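Local atomic coordinates of beta-N-acetylhexosaminidase (PDB entry 5BU9), a protein that probably hydrolyses terminal non-reducing N-acetyl-D-hexosamine residues from N-acetyl-beta-D-hexosaminides, as a member of glycosyl hydrolase family 3. Residues A[13-18]-A[306-311]; A[30-35]-A[61-66]; A[37-42]-A[335-340]. One frame throughout, in Å; residues are numbered along the deposited sequence.

Interaction 1: A[13-18]-A[306-311]; sequences QLFMVG and AEMVAA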
ATOM      1  N   GLN A  13      -0.551   2.634  15.066  1.00 35.89           N
ATOM      2  CA  GLN A  13      -1.487   2.236  14.007  1.00 29.57           C
ATOM      3  C   GLN A  13      -1.187   2.817  12.617  1.00 34.86           C
ATOM      4  O   GLN A  13      -1.739   2.325  11.627  1.00 35.40           O
ATOM      5  CB  GLN A  13      -2.910   2.634  14.399  1.00 31.36           C
ATOM      6  CG  GLN A  13      -3.389   1.920  15.589  1.00 32.88           C
ATOM      7  CD  GLN A  13      -3.591   0.450  15.323  1.00 59.04           C
ATOM      8  OE1 GLN A  13      -4.254   0.070  14.356  1.00 33.58           O
ATOM      9  NE2 GLN A  13      -3.006  -0.388  16.173  1.00 33.43           N
ATOM     10  N   LEU A  14      -0.372   3.885  12.566  1.00 35.00           N
ATOM     11  CA  LEU A  14      -0.007   4.593  11.328  1.00 27.61           C
ATOM     12  C   LEU A  14       1.211   3.980  10.622  1.00 30.47           C
ATOM     13  O   LEU A  14       1.747   4.554   9.660  1.00 33.44           O
ATOM     14  CB  LEU A  14       0.256   6.079  11.629  1.00 28.01           C
ATOM     15  CG  LEU A  14      -0.819   6.821  12.440  1.00 29.26           C
ATOM     16  CD1 LEU A  14      -0.474   8.308  12.482  1.00 30.31           C
ATOM     17  CD2 LEU A  14      -2.225   6.602  11.851  1.00 30.20           C
ATOM     18  N   PHE A  15       1.654   2.811  11.090  1.00 32.24           N
ATOM     19  CA  PHE A  15       2.794   2.141  10.466  1.00 30.44           C
ATOM     20  C   PHE A  15       2.492   0.708  10.027  1.00 32.69           C
ATOM     21  O   PHE A  15       1.703  -0.007  10.655  1.00 35.11           O
ATOM     22  CB  PHE A  15       3.992   2.135  11.409  1.00 25.39           C
ATOM     23  CG  PHE A  15       4.680   3.465  11.519  1.00 33.53           C
ATOM     24  CD1 PHE A  15       4.190   4.450  12.374  1.00 31.90           C
ATOM     25  CD2 PHE A  15       5.817   3.731  10.783  1.00 25.74           C
ATOM     26  CE1 PHE A  15       4.820   5.677  12.488  1.00 34.41           C
ATOM     27  CE2 PHE A  15       6.467   4.959  10.889  1.00 40.27           C
ATOM     28  CZ  PHE A  15       5.970   5.934  11.746  1.00 34.15           C
HETATM   29  N   MSE A  16       3.127   0.306   8.931  1.00 28.38           N
HETATM   30  CA  MSE A  16       3.058  -1.064   8.459  1.00 30.52           C
HETATM   31  C   MSE A  16       4.494  -1.589   8.320  1.00 34.58           C
HETATM   32  O   MSE A  16       5.252  -1.123   7.470  1.00 32.02           O
HETATM   33  CB  MSE A  16       2.276  -1.159   7.138  1.00 26.07           C
HETATM   34  CG  MSE A  16       2.030  -2.622   6.684  1.00 27.14           C
HETATM   35 SE   MSE A  16       0.975  -2.748   5.047  0.72 36.20          SE
HETATM   36  CE  MSE A  16      -0.799  -2.741   5.838  1.00 28.97           C
ATOM     37  N   VAL A  17       4.893  -2.535   9.172  1.00 26.44           N
ATOM     38  CA  VAL A  17       6.308  -2.953   9.163  1.00 27.64           C
ATOM     39  C   VAL A  17       6.456  -4.317   8.516  1.00 35.85           C
ATOM     40  O   VAL A  17       5.647  -5.228   8.739  1.00 30.99           O
ATOM     41  CB  VAL A  17       6.924  -2.932  10.569  1.00 36.84           C
ATOM     42  CG1 VAL A  17       6.178  -3.860  11.498  1.00 39.89           C
ATOM     43  CG2 VAL A  17       8.365  -3.355  10.494  1.00 27.19           C
ATOM     44  N   GLY A  18       7.473  -4.428   7.671  1.00 27.62           N
ATOM     45  CA  GLY A  18       7.717  -5.631   6.902  1.00 26.64           C
ATOM     46  C   GLY A  18       8.285  -6.748   7.746  1.00 38.21           C
ATOM     47  O   GLY A  18       8.859  -6.503   8.800  1.00 34.97           O
ATOM     48  N   ALA A 306      11.402   1.431  14.147  1.00 30.26           N
ATOM     49  CA  ALA A 306      11.403   1.871  15.547  1.00 37.01           C
ATOM     50  C   ALA A 306      11.683   3.356  15.669  1.00 39.43           C
ATOM     51  O   ALA A 306      10.947   4.073  16.353  1.00 35.78           O
ATOM     52  CB  ALA A 306      12.450   1.061  16.388  1.00 30.49           C
ATOM     53  N   GLU A 307      12.753   3.826  15.025  1.00 29.02           N
ATOM     54  CA  GLU A 307      13.105   5.243  15.159  1.00 30.62           C
ATOM     55  C   GLU A 307      12.088   6.175  14.451  1.00 33.57           C
ATOM     56  O   GLU A 307      11.932   7.329  14.855  1.00 39.49           O
ATOM     57  CB  GLU A 307      14.505   5.492  14.631  1.00 30.65           C
ATOM     58  CG  GLU A 307      14.554   5.687  13.119  1.00 44.44           C
ATOM     59  CD  GLU A 307      15.939   5.423  12.562  1.00 50.31           C
ATOM     60  OE1 GLU A 307      16.524   6.329  11.913  1.00 40.83           O
ATOM     61  OE2 GLU A 307      16.436   4.304  12.809  1.00 43.71           O
HETATM   62  N   MSE A 308      11.391   5.678  13.419  1.00 33.11           N
HETATM   63  CA  MSE A 308      10.379   6.490  12.749  1.00 33.55           C
HETATM   64  C   MSE A 308       9.183   6.657  13.650  1.00 39.37           C
HETATM   65  O   MSE A 308       8.619   7.745  13.782  1.00 34.51           O
HETATM   66  CB  MSE A 308       9.943   5.857  11.431  1.00 28.50           C
HETATM   67  CG  MSE A 308      11.055   5.827  10.421  1.00 33.12           C
HETATM   68 SE   MSE A 308      10.650   4.701   8.860  0.73 41.00          SE
HETATM   69  CE  MSE A 308       9.265   5.725   8.092  1.00 25.93           C
ATOM     70  N   VAL A 309       8.776   5.556  14.261  1.00 29.65           N
ATOM     71  CA  VAL A 309       7.664   5.595  15.210  1.00 37.37           C
ATOM     72  C   VAL A 309       8.001   6.581  16.316  1.00 33.66           C
ATOM     73  O   VAL A 309       7.164   7.411  16.678  1.00 34.37           O
ATOM     74  CB  VAL A 309       7.348   4.195  15.781  1.00 29.58           C
ATOM     75  CG1 VAL A 309       6.405   4.302  16.974  1.00 31.90           C
ATOM     76  CG2 VAL A 309       6.720   3.325  14.686  1.00 28.95           C
ATOM     77  N   ALA A 310       9.228   6.512  16.841  1.00 31.30           N
ATOM     78  CA  ALA A 310       9.587   7.352  17.994  1.00 26.79           C
ATOM     79  C   ALA A 310       9.553   8.817  17.603  1.00 38.05           C
ATOM     80  O   ALA A 310       9.132   9.666  18.382  1.00 39.63           O
ATOM     81  CB  ALA A 310      10.955   6.993  18.532  1.00 28.20           C
ATOM     82  N   ALA A 311      10.009   9.102  16.390  1.00 26.42           N
ATOM     83  CA  ALA A 311      10.011  10.465  15.910  1.00 38.90           C
ATOM     84  C   ALA A 311       8.578  10.988  15.761  1.00 33.95           C
ATOM     85  O   ALA A 311       8.325  12.152  16.059  1.00 35.15           O
ATOM     86  CB  ALA A 311      10.740  10.559  14.605  1.00 26.53           C
TER
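Phe15, at the start of a barrel strand, faces Val309 on an outer helix with their CA atoms 7.6 Å apart, the nearest CA pair between 13-18 and 306-311. The gap is bridged by one aromatic ring. Phe15 sends its CB toward the helix, and Val309 answers with a methyl set squarely over the ring: CG2 of Val309 stands 3.6 Å from the Phe15 centroid and 12° off the ring normal, a clear CH-pi contact. The branching of the valine explains this, because with CG1 anti to the backbone N (chi1 168°) it is CG2 that drops onto the aromatic face. Met308, a selenomethionine in the crystal, meets the far part of the ring obliquely, its CB 3.6 Å from Phe15 CE2. Its chain bends at the last torsion and brings the terminal CE to 4.0 Å from that same CE2. The side chains that touch are buried and apolar, a worked example of how a (beta/alpha)8 barrel seals its strands against its outer helices. Met308 also packs on Val296 and Val298 of strand 296-298 and on helix 281-291, while strand 15-20 runs parallel between strands 39-43 and 296-298.

Interaction 2: A[30-35]-A[61-66]; sequences DAITAS and TAAVTD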
ATOM      1  N   ASP A  30       9.256  -7.194  17.552  1.00 34.86           N
ATOM      2  CA  ASP A  30       9.598  -6.085  18.418  1.00 31.78           C
ATOM      3  C   ASP A  30       8.867  -4.803  18.018  1.00 42.68           C
ATOM      4  O   ASP A  30       8.481  -4.024  18.879  1.00 40.35           O
ATOM      5  CB  ASP A  30      11.106  -5.799  18.397  1.00 34.25           C
ATOM      6  CG  ASP A  30      11.955  -6.947  19.013  1.00 35.69           C
ATOM      7  OD1 ASP A  30      11.414  -7.778  19.790  1.00 44.07           O
ATOM      8  OD2 ASP A  30      13.172  -6.990  18.695  1.00 49.55           O
ATOM      9  N   ALA A  31       8.720  -4.557  16.721  1.00 38.27           N
ATOM     10  CA  ALA A  31       8.053  -3.334  16.250  1.00 30.05           C
ATOM     11  C   ALA A  31       6.628  -3.311  16.785  1.00 47.50           C
ATOM     12  O   ALA A  31       6.191  -2.283  17.264  1.00 35.25           O
ATOM     13  CB  ALA A  31       8.061  -3.242  14.749  1.00 27.10           C
ATOM     14  N   ILE A  32       5.936  -4.456  16.747  1.00 32.77           N
ATOM     15  CA  ILE A  32       4.607  -4.578  17.328  1.00 31.51           C
ATOM     16  C   ILE A  32       4.604  -4.435  18.859  1.00 35.63           C
ATOM     17  O   ILE A  32       3.805  -3.695  19.418  1.00 38.26           O
ATOM     18  CB  ILE A  32       3.958  -5.915  16.964  1.00 37.33           C
ATOM     19  CG1 ILE A  32       3.840  -6.080  15.465  1.00 34.28           C
ATOM     20  CG2 ILE A  32       2.592  -6.017  17.582  1.00 32.19           C
ATOM     21  CD1 ILE A  32       3.372  -7.477  15.088  1.00 36.03           C
ATOM     22  N   THR A  33       5.464  -5.175  19.545  1.00 45.85           N
ATOM     23  CA  THR A  33       5.411  -5.222  21.012  1.00 39.60           C
ATOM     24  C   THR A  33       6.012  -3.979  21.648  1.00 50.92           C
ATOM     25  O   THR A  33       5.434  -3.410  22.550  1.00 43.57           O
ATOM     26  CB  THR A  33       6.154  -6.458  21.570  1.00 44.95           C
ATOM     27  OG1 THR A  33       5.646  -7.627  20.940  1.00 48.23           O
ATOM     28  CG2 THR A  33       5.917  -6.598  23.083  1.00 43.36           C
ATOM     29  N   ALA A  34       7.173  -3.543  21.174  1.00 39.61           N
ATOM     30  CA  ALA A  34       7.854  -2.422  21.826  1.00 34.19           C
ATOM     31  C   ALA A  34       7.501  -1.082  21.208  1.00 38.77           C
ATOM     32  O   ALA A  34       7.490  -0.083  21.911  1.00 47.01           O
ATOM     33  CB  ALA A  34       9.363  -2.632  21.790  1.00 37.05           C
ATOM     34  N   SER A  35       7.195  -1.049  19.907  1.00 31.35           N
ATOM     35  CA  SER A  35       6.849   0.221  19.266  1.00 32.18           C
ATOM     36  C   SER A  35       5.342   0.356  18.941  1.00 33.44           C
ATOM     37  O   SER A  35       4.914   1.343  18.355  1.00 35.10           O
ATOM     38  CB  SER A  35       7.689   0.410  17.994  1.00 30.71           C
ATOM     39  OG  SER A  35       9.048   0.664  18.312  1.00 36.72           O
ATOM     40  N   THR A  61       0.229 -12.235  14.770  1.00 44.62           N
ATOM     41  CA  THR A  61      -1.023 -11.790  15.362  1.00 50.83           C
ATOM     42  C   THR A  61      -0.989 -12.121  16.849  1.00 40.00           C
ATOM     43  O   THR A  61      -1.677 -11.501  17.640  1.00 51.15           O
ATOM     44  CB  THR A  61      -2.276 -12.419  14.685  1.00 42.87           C
ATOM     45  OG1 THR A  61      -2.166 -13.839  14.672  1.00 54.83           O
ATOM     46  CG2 THR A  61      -2.418 -11.929  13.259  1.00 41.25           C
ATOM     47  N   ALA A  62      -0.146 -13.077  17.229  1.00 43.45           N
ATOM     48  CA  ALA A  62      -0.023 -13.444  18.637  1.00 51.46           C
ATOM     49  C   ALA A  62       0.644 -12.319  19.440  1.00 43.48           C
ATOM     50  O   ALA A  62       0.626 -12.325  20.660  1.00 45.24           O
ATOM     51  CB  ALA A  62       0.753 -14.736  18.783  1.00 41.65           C
ATOM     52  N   ALA A  63       1.237 -11.353  18.753  1.00 51.61           N
ATOM     53  CA  ALA A  63       1.883 -10.259  19.445  1.00 44.08           C
ATOM     54  C   ALA A  63       0.888  -9.154  19.724  1.00 42.68           C
ATOM     55  O   ALA A  63       1.217  -8.213  20.431  1.00 50.55           O
ATOM     56  CB  ALA A  63       3.063  -9.723  18.634  1.00 36.14           C
ATOM     57  N   VAL A  64      -0.327  -9.245  19.181  1.00 44.02           N
ATOM     58  CA  VAL A  64      -1.305  -8.217  19.528  1.00 53.12           C
ATOM     59  C   VAL A  64      -1.816  -8.595  20.894  1.00 57.80           C
ATOM     60  O   VAL A  64      -2.196  -9.735  21.148  1.00 49.82           O
ATOM     61  CB  VAL A  64      -2.476  -7.993  18.480  1.00 46.81           C
ATOM     62  CG1 VAL A  64      -2.038  -8.204  17.041  1.00 49.56           C
ATOM     63  CG2 VAL A  64      -3.744  -8.739  18.799  1.00 38.30           C
ATOM     64  N   THR A  65      -1.711  -7.614  21.782  1.00 40.45           N
ATOM     65  CA  THR A  65      -2.118  -7.652  23.183  1.00 43.64           C
ATOM     66  C   THR A  65      -2.690  -6.277  23.458  1.00 49.40           C
ATOM     67  O   THR A  65      -2.611  -5.392  22.593  1.00 54.70           O
ATOM     68  CB  THR A  65      -0.949  -7.889  24.149  1.00 55.38           C
ATOM     69  OG1 THR A  65       0.004  -6.819  23.999  1.00 50.87           O
ATOM     70  CG2 THR A  65      -0.264  -9.212  23.856  1.00 47.55           C
ATOM     71  N   ASP A  66      -3.226  -6.083  24.658  1.00 49.80           N
ATOM     72  CA  ASP A  66      -3.753  -4.790  25.027  1.00 45.34           C
ATOM     73  C   ASP A  66      -2.619  -3.748  25.171  1.00 44.13           C
ATOM     74  O   ASP A  66      -2.739  -2.596  24.740  1.00 51.87           O
ATOM     75  CB  ASP A  66      -4.569  -4.883  26.332  1.00 49.91           C
ATOM     76  CG  ASP A  66      -5.380  -3.613  26.579  1.00 75.17           C
ATOM     77  OD1 ASP A  66      -6.418  -3.436  25.893  1.00 85.13           O
ATOM     78  OD2 ASP A  66      -4.964  -2.774  27.416  1.00 76.93           O
TER
HETATM   79  O   HOH W   1       2.992  -8.190  22.190  1.00 47.75           O
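A type I beta turn from Thr61, the last residue of helix 50-61, to Val64 brings Ala63 against Ile32 and Thr33 on helix 26-35, so two outer elements of the barrel meet near the surface. The turn is closed by Val64 N donating to Thr61 O at 3.0 Å, and presents the methyl of Ala63 toward the helix. Ile32 meets it with its short branch: CG2 lies 3.9 Å from Ala63 CB, and equally near the Ala63 carbonyl oxygen. CG1 is anti to the carbonyl carbon (chi1 -59°), which leaves CG2 anti to the backbone N and facing the turn. Beside this apolar touch, Thr33 OG1 comes within 4.0 Å of Ala63 CB and is joined to the turn by a water. The water donates to Ala63 O at 2.5 Å, short and of doubtful length, and hydrogen-bonds Thr33 OG1 at 3.0 Å. The same hydroxyl is bonded to Leu29 O, one helical turn back, helping fix its rotation. Just beyond, Thr65 caps the N terminus of helix 66-69 through Ala68 N. Leu74, in the loop before strand 75-82, packs against Ile32, Thr61 and Val64, joining both sides to the approach of the next barrel strand.

Interaction 3: A[37-42]-A[335-340]; sequences VGNVFL and AAKGVA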
ATOM      1  N   VAL A  37       3.565  -0.947  16.741  1.00 32.86           N
ATOM      2  CA  VAL A  37       3.193  -1.006  15.321  1.00 36.21           C
ATOM      3  C   VAL A  37       1.981  -1.927  15.118  1.00 37.36           C
ATOM      4  O   VAL A  37       1.896  -3.038  15.679  1.00 31.14           O
ATOM      5  CB  VAL A  37       4.377  -1.448  14.466  1.00 41.26           C
ATOM      6  CG1 VAL A  37       3.947  -1.679  13.020  1.00 28.36           C
ATOM      7  CG2 VAL A  37       5.457  -0.374  14.538  1.00 29.26           C
ATOM      8  N   GLY A  38       1.023  -1.449  14.339  1.00 40.02           N
ATOM      9  CA  GLY A  38      -0.293  -2.065  14.305  1.00 37.33           C
ATOM     10  C   GLY A  38      -0.627  -2.823  13.034  1.00 29.15           C
ATOM     11  O   GLY A  38      -1.714  -3.407  12.920  1.00 37.74           O
ATOM     12  N   ASN A  39       0.316  -2.850  12.088  1.00 31.50           N
ATOM     13  CA  ASN A  39       0.087  -3.503  10.816  1.00 27.42           C
ATOM     14  C   ASN A  39       1.378  -4.135  10.331  1.00 39.34           C
ATOM     15  O   ASN A  39       2.449  -3.625  10.622  1.00 33.33           O
ATOM     16  CB  ASN A  39      -0.427  -2.516   9.772  1.00 28.31           C
ATOM     17  CG  ASN A  39      -1.547  -1.638  10.294  1.00 31.43           C
ATOM     18  OD1 ASN A  39      -2.671  -2.090  10.466  1.00 30.00           O
ATOM     19  ND2 ASN A  39      -1.234  -0.368  10.553  1.00 29.49           N
ATOM     20  N   VAL A  40       1.266  -5.236   9.582  1.00 35.82           N
ATOM     21  CA  VAL A  40       2.431  -5.909   9.044  1.00 34.33           C
ATOM     22  C   VAL A  40       2.284  -6.210   7.560  1.00 33.85           C
ATOM     23  O   VAL A  40       1.194  -6.195   6.991  1.00 35.04           O
ATOM     24  CB  VAL A  40       2.742  -7.193   9.825  1.00 30.95           C
ATOM     25  CG1 VAL A  40       3.088  -6.861  11.258  1.00 28.18           C
ATOM     26  CG2 VAL A  40       1.561  -8.115   9.792  1.00 28.15           C
ATOM     27  N   PHE A  41       3.420  -6.478   6.946  1.00 27.18           N
ATOM     28  CA  PHE A  41       3.495  -6.720   5.534  1.00 34.68           C
ATOM     29  C   PHE A  41       4.446  -7.893   5.313  1.00 42.60           C
ATOM     30  O   PHE A  41       5.564  -7.875   5.803  1.00 29.66           O
ATOM     31  CB  PHE A  41       3.994  -5.472   4.797  1.00 27.44           C
ATOM     32  CG  PHE A  41       4.331  -5.722   3.371  1.00 36.85           C
ATOM     33  CD1 PHE A  41       3.342  -5.700   2.399  1.00 31.33           C
ATOM     34  CD2 PHE A  41       5.636  -6.018   2.991  1.00 30.84           C
ATOM     35  CE1 PHE A  41       3.661  -5.954   1.056  1.00 32.64           C
ATOM     36  CE2 PHE A  41       5.962  -6.258   1.661  1.00 49.20           C
ATOM     37  CZ  PHE A  41       4.959  -6.233   0.692  1.00 30.80           C
ATOM     38  N   LEU A  42       4.024  -8.905   4.574  1.00 37.95           N
ATOM     39  CA  LEU A  42       4.918 -10.039   4.261  1.00 31.63           C
ATOM     40  C   LEU A  42       5.679  -9.796   2.960  1.00 42.23           C
ATOM     41  O   LEU A  42       5.054  -9.665   1.898  1.00 36.75           O
ATOM     42  CB  LEU A  42       4.114 -11.343   4.179  1.00 33.53           C
ATOM     43  CG  LEU A  42       3.884 -12.038   5.522  1.00 32.45           C
ATOM     44  CD1 LEU A  42       2.986 -11.274   6.422  1.00 36.67           C
ATOM     45  CD2 LEU A  42       3.333 -13.443   5.299  1.00 33.47           C
ATOM     46  N   ALA A 335     -11.202   2.743  11.860  1.00 36.25           N
ATOM     47  CA  ALA A 335     -12.470   2.555  11.150  1.00 44.02           C
ATOM     48  C   ALA A 335     -12.340   1.540  10.008  1.00 43.28           C
ATOM     49  O   ALA A 335     -13.264   0.788   9.750  1.00 44.85           O
ATOM     50  CB  ALA A 335     -12.971   3.863  10.614  1.00 37.68           C
ATOM     51  N   ALA A 336     -11.197   1.516   9.317  1.00 38.91           N
ATOM     52  CA  ALA A 336     -11.008   0.513   8.276  1.00 34.40           C
ATOM     53  C   ALA A 336     -10.888  -0.875   8.918  1.00 57.20           C
ATOM     54  O   ALA A 336     -11.160  -1.874   8.286  1.00 41.52           O
ATOM     55  CB  ALA A 336      -9.779   0.826   7.434  1.00 43.11           C
ATOM     56  N   LYS A 337     -10.467  -0.944  10.176  1.00 42.15           N
ATOM     57  CA  LYS A 337     -10.437  -2.223  10.879  1.00 46.99           C
ATOM     58  C   LYS A 337     -11.754  -2.574  11.599  1.00 54.24           C
ATOM     59  O   LYS A 337     -11.828  -3.594  12.287  1.00 46.80           O
ATOM     60  CB  LYS A 337      -9.299  -2.233  11.890  1.00 40.78           C
ATOM     61  CG  LYS A 337      -7.921  -2.094  11.266  1.00 32.63           C
ATOM     62  CD  LYS A 337      -6.855  -2.001  12.374  1.00 35.42           C
ATOM     63  CE  LYS A 337      -5.468  -2.131  11.789  1.00 36.71           C
ATOM     64  NZ  LYS A 337      -4.400  -2.283  12.795  1.00 32.51           N
ATOM     65  N   GLY A 338     -12.778  -1.731  11.451  1.00 51.36           N
ATOM     66  CA  GLY A 338     -14.063  -1.941  12.109  1.00 49.07           C
ATOM     67  C   GLY A 338     -14.036  -1.754  13.628  1.00 69.98           C
ATOM     68  O   GLY A 338     -14.791  -2.407  14.353  1.00 75.72           O
ATOM     69  N   VAL A 339     -13.186  -0.844  14.108  1.00 71.19           N
ATOM     70  CA  VAL A 339     -12.980  -0.648  15.543  1.00 60.47           C
ATOM     71  C   VAL A 339     -13.406   0.747  16.064  1.00 75.12           C
ATOM     72  O   VAL A 339     -13.037   1.788  15.497  1.00 67.87           O
ATOM     73  CB  VAL A 339     -11.503  -0.926  15.887  1.00 62.39           C
ATOM     74  CG1 VAL A 339     -11.164  -0.448  17.320  1.00 46.10           C
ATOM     75  CG2 VAL A 339     -11.196  -2.415  15.706  1.00 59.19           C
ATOM     76  N   ALA A 340     -14.187   0.746  17.147  1.00109.69           N
ATOM     77  CA  ALA A 340     -14.628   1.972  17.825  1.00 92.54           C
ATOM     78  C   ALA A 340     -13.505   2.565  18.685  1.00105.42           C
ATOM     79  O   ALA A 340     -13.390   3.784  18.846  1.00101.21           O
ATOM     80  CB  ALA A 340     -15.875   1.685  18.689  1.00 72.17           C
TER
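A buried polar grip joins Lys337, just after helix 320-336, to Gly38 and Asn39 at the beginning of strand 39-43, on the side of the barrel where the parallel strands enter. The backbones stay well apart, with the CA atoms of Asn39 and Lys337 separated by 10.6 Å, and one side chain makes the connection. Lys337 runs extended beyond CG, and its NZ donates to Gly38 O at 2.9 Å and to Asn39 OD1 at 2.9 Å. Both bonds arrive from above the carbonyl groups, the donor standing 45° out of the Gly38 plane and 39° out of that of Asn39, so neither lone pair is used directly. The two acceptors are themselves only 2.9 Å apart, and the ammonium probably offsets their mutual repulsion. Lys337 CE follows the amide closely, at 3.1 Å from Asn39 OD1. Asn39 is fixed from its other end too: its ND2 donates to Phe15 O, which settles which way the amide is turned. Gln13 OE1, the strongest partner, and Pro73 O bring the acceptors at NZ to four, one more than its three N-H groups, so at least one must be shared; all are uncharged, so dipoles are likely to carry much of the charge stabilisation. A methionine in place of Lys337 would probably leave the close pair Gly38 O and Asn39 OD1, together with Gln13 OE1 and Pro73 O, without their shared donor. Behind the lysine the helix ends in a Schellman motif, with Gly338 at positive phi (70°) and its N bonded to Ala335 O at 3.1 Å. The lysine chain passes Val72 and Leu75 on its way in, reaching strand 39-43 where it lies between its parallel neighbours, strands 15-20 and 75-82.

Overall arrangement
From the N terminus, strand 15-20 comes first, and interaction 1 joins it to helix 305-318, closing nearly the whole chain into a ring. Helix 26-35 follows, and interaction 2 closes a short local loop, lying wholly within the span of interaction 1. Strand 39-43 begins before that small loop is finished; its partner is the chain's C-terminal end, so interaction 3 crosses both of the others. Direct contacts connect all three: Gln13 bonds Lys337, Ala31 O accepts from Val37 N, and Val309 packs on Ser35. Together they tie strands 15-20 and 39-43 and helix 26-35 to helices 305-318 and 320-336, bringing chain start and end together.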